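Local coordinates for protein spectinomycin 9-adenylyltransferase (Enterococcus faecalis, PDB 6SXJ) that confers bacterial resistance to spectinomycin, but not streptomycin, by transferring the adenylyl group of ATP to the antibiotic's 9-hydroxyl with release of diphosphate, at residues Glu105-Gly109 against Glu110-Glu114. Sequence-based numbering, arbitrary orientation.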
ATOM      1  N   GLU A 105      -9.897  10.041  -2.619  1.00 51.62           N
ATOM      2  CA  GLU A 105     -10.724  10.897  -1.775  1.00 56.06           C
ATOM      3  C   GLU A 105     -10.223  11.005  -0.345  1.00 46.98           C
ATOM      4  O   GLU A 105     -10.483  12.014   0.320  1.00 57.14           O
ATOM      5  CB  GLU A 105     -12.165  10.367  -1.753  1.00 53.07           C
ATOM      6  CG  GLU A 105     -13.060  11.031  -0.709  1.00 63.17           C
ATOM      7  CD  GLU A 105     -13.439  12.447  -1.099  1.00 66.08           C
ATOM      8  OE1 GLU A 105     -13.110  12.854  -2.222  1.00 62.26           O
ATOM      9  OE2 GLU A 105     -14.074  13.156  -0.297  1.00 70.30           O
ATOM     10  N   PHE A 106      -9.544   9.981   0.158  1.00 47.45           N
ATOM     11  CA  PHE A 106      -9.180   9.933   1.564  1.00 47.79           C
ATOM     12  C   PHE A 106      -8.220   8.776   1.758  1.00 46.86           C
ATOM     13  O   PHE A 106      -8.312   7.755   1.070  1.00 49.40           O
ATOM     14  CB  PHE A 106     -10.417   9.760   2.456  1.00 53.87           C
ATOM     15  CG  PHE A 106     -10.098   9.532   3.906  1.00 57.36           C
ATOM     16  CD1 PHE A 106      -9.874  10.602   4.749  1.00 54.62           C
ATOM     17  CD2 PHE A 106     -10.032   8.241   4.430  1.00 54.18           C
ATOM     18  CE1 PHE A 106      -9.585  10.402   6.084  1.00 54.91           C
ATOM     19  CE2 PHE A 106      -9.737   8.034   5.766  1.00 49.24           C
ATOM     20  CZ  PHE A 106      -9.518   9.119   6.595  1.00 56.28           C
ATOM     21  N   ILE A 107      -7.302   8.946   2.700  1.00 44.40           N
ATOM     22  CA  ILE A 107      -6.365   7.891   3.054  1.00 55.54           C
ATOM     23  C   ILE A 107      -6.172   7.915   4.562  1.00 58.80           C
ATOM     24  O   ILE A 107      -5.805   8.953   5.125  1.00 46.66           O
ATOM     25  CB  ILE A 107      -5.014   8.050   2.336  1.00 47.46           C
ATOM     26  CG1 ILE A 107      -3.986   7.066   2.900  1.00 48.06           C
ATOM     27  CG2 ILE A 107      -4.513   9.488   2.462  1.00 61.18           C
ATOM     28  CD1 ILE A 107      -4.228   5.601   2.485  1.00 52.88           C
ATOM     29  N   TYR A 108      -6.417   6.775   5.211  1.00 42.86           N
ATOM     30  CA  TYR A 108      -5.897   6.518   6.544  1.00 40.27           C
ATOM     31  C   TYR A 108      -4.613   5.717   6.400  1.00 41.93           C
ATOM     32  O   TYR A 108      -4.590   4.692   5.708  1.00 46.45           O
ATOM     33  CB  TYR A 108      -6.863   5.746   7.452  1.00 49.71           C
ATOM     34  CG  TYR A 108      -6.277   5.656   8.850  1.00 48.03           C
ATOM     35  CD1 TYR A 108      -6.598   6.595   9.824  1.00 58.75           C
ATOM     36  CD2 TYR A 108      -5.349   4.676   9.174  1.00 44.53           C
ATOM     37  CE1 TYR A 108      -6.030   6.541  11.087  1.00 57.84           C
ATOM     38  CE2 TYR A 108      -4.783   4.614  10.427  1.00 49.63           C
ATOM     39  CZ  TYR A 108      -5.119   5.553  11.378  1.00 51.03           C
ATOM     40  OH  TYR A 108      -4.542   5.491  12.627  1.00 44.60           O
ATOM     41  N   GLY A 109      -3.554   6.181   7.060  1.00 41.45           N
ATOM     42  CA  GLY A 109      -2.261   5.526   7.035  1.00 41.55           C
ATOM     43  C   GLY A 109      -1.403   6.007   8.188  1.00 48.83           C
ATOM     44  O   GLY A 109      -1.415   7.200   8.510  1.00 52.72           O
ATOM     45  N   GLU A 110      -0.655   5.099   8.817  1.00 50.22           N
ATOM     46  CA  GLU A 110       0.073   5.458  10.026  1.00 51.95           C
ATOM     47  C   GLU A 110       1.263   6.364   9.744  1.00 48.45           C
ATOM     48  O   GLU A 110       1.681   7.094  10.644  1.00 47.26           O
ATOM     49  CB  GLU A 110       0.545   4.198  10.754  1.00 45.07           C
ATOM     50  CG  GLU A 110      -0.577   3.431  11.444  1.00 53.00           C
ATOM     51  CD  GLU A 110      -1.293   4.256  12.494  1.00 58.32           C
ATOM     52  OE1 GLU A 110      -0.635   5.080  13.167  1.00 52.65           O
ATOM     53  OE2 GLU A 110      -2.524   4.098  12.636  1.00 49.33           O
ATOM     54  N   TRP A 111       1.823   6.330   8.530  1.00 48.04           N
ATOM     55  CA  TRP A 111       2.879   7.275   8.174  1.00 54.01           C
ATOM     56  C   TRP A 111       2.399   8.717   8.223  1.00 49.65           C
ATOM     57  O   TRP A 111       3.227   9.632   8.177  1.00 55.32           O
ATOM     58  CB  TRP A 111       3.432   6.975   6.778  1.00 43.05           C
ATOM     59  CG  TRP A 111       2.426   7.142   5.674  1.00 49.60           C
ATOM     60  CD1 TRP A 111       2.221   8.252   4.916  1.00 52.72           C
ATOM     61  CD2 TRP A 111       1.492   6.160   5.209  1.00 53.52           C
ATOM     62  NE1 TRP A 111       1.212   8.028   4.011  1.00 47.65           N
ATOM     63  CE2 TRP A 111       0.754   6.749   4.166  1.00 51.21           C
ATOM     64  CE3 TRP A 111       1.217   4.838   5.569  1.00 54.30           C
ATOM     65  CZ2 TRP A 111      -0.246   6.067   3.485  1.00 47.72           C
ATOM     66  CZ3 TRP A 111       0.223   4.163   4.895  1.00 58.05           C
ATOM     67  CH2 TRP A 111      -0.497   4.775   3.865  1.00 57.63           C
ATOM     68  N   LEU A 112       1.089   8.936   8.332  1.00 52.98           N
ATOM     69  CA  LEU A 112       0.490  10.258   8.373  1.00 48.93           C
ATOM     70  C   LEU A 112       0.076  10.679   9.779  1.00 50.83           C
ATOM     71  O   LEU A 112      -0.540  11.742   9.944  1.00 48.12           O
ATOM     72  CB  LEU A 112      -0.731  10.298   7.453  1.00 47.57           C
ATOM     73  CG  LEU A 112      -0.542  10.243   5.939  1.00 51.97           C
ATOM     74  CD1 LEU A 112      -1.885   9.981   5.280  1.00 40.19           C
ATOM     75  CD2 LEU A 112       0.076  11.545   5.426  1.00 46.19           C
ATOM     76  N   GLN A 113       0.396   9.881  10.797  1.00 57.31           N
ATOM     77  CA  GLN A 113      -0.129  10.151  12.133  1.00 60.99           C
ATOM     78  C   GLN A 113       0.384  11.486  12.671  1.00 48.89           C
ATOM     79  O   GLN A 113      -0.392  12.296  13.185  1.00 52.45           O
ATOM     80  CB  GLN A 113       0.230   9.003  13.077  1.00 57.08           C
ATOM     81  CG  GLN A 113      -0.613   8.952  14.349  1.00 54.04           C
ATOM     82  CD  GLN A 113      -2.080   8.734  14.081  1.00 59.82           C
ATOM     83  OE1 GLN A 113      -2.881   9.670  14.138  1.00 52.72           O
ATOM     84  NE2 GLN A 113      -2.450   7.490  13.800  1.00 62.78           N
ATOM     85  N   GLU A 114       1.690  11.731  12.578  1.00 55.59           N
ATOM     86  CA  GLU A 114       2.229  13.005  13.054  1.00 60.17           C
ATOM     87  C   GLU A 114       1.468  14.173  12.446  1.00 53.53           C
ATOM     88  O   GLU A 114       1.072  15.111  13.147  1.00 62.80           O
ATOM     89  CB  GLU A 114       3.710  13.109  12.718  1.00 61.04           C
ATOM     90  CG  GLU A 114       4.604  12.310  13.635  1.00 66.78           C
ATOM     91  CD  GLU A 114       6.071  12.614  13.411  1.00 78.61           C
ATOM     92  OE1 GLU A 114       6.778  12.900  14.402  1.00 68.37           O
ATOM     93  OE2 GLU A 114       6.515  12.568  12.240  1.00 85.64           O
TER
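The indole of Trp-111 lies back over the backbone of Gly-109, whose CA sits 3.7 Å from the centroid of the six-membered ring and makes a CH-pi contact with one face. A chi1 of 64°, which sets CG between the backbone N and the carbonyl carbon, brings the ring over this CA. Beyond the glycine, CZ2 of Trp-111 meets CG1 of Ile-107 at 3.9 Å, while the other branch of the isoleucine, CG2, touches CD1 of Leu-112. Here the chain passes from strand 103-108 of the mixed sheet in the nucleotidyltransferase domain through the 3-10 segment 110-112 into helix 113-117, with Leu-112 at the N-cap position. Within the turn, Leu-112 N donates to Gly-109 O (3.1 Å). Tyr-108 projects from the strand on the side away from Ile-107, and its OH gives a very short hydrogen bond to Glu-110 OE2, 2.5 Å away at the ring edge. A bend at chi2 (-60°) brings the Glu-110 carboxylate back towards this hydroxyl. Gln-113 NE2 donates to Glu-110 OE1 (3.1 Å, 163°) on its syn side but tilted out of the carboxylate plane, and reaches Tyr-108 OH only weakly. Ser-73 also hydrogen-bonds Glu-110 OE2, and Arg-70 binds Gln-113 OE1, consistent with the amide orientation.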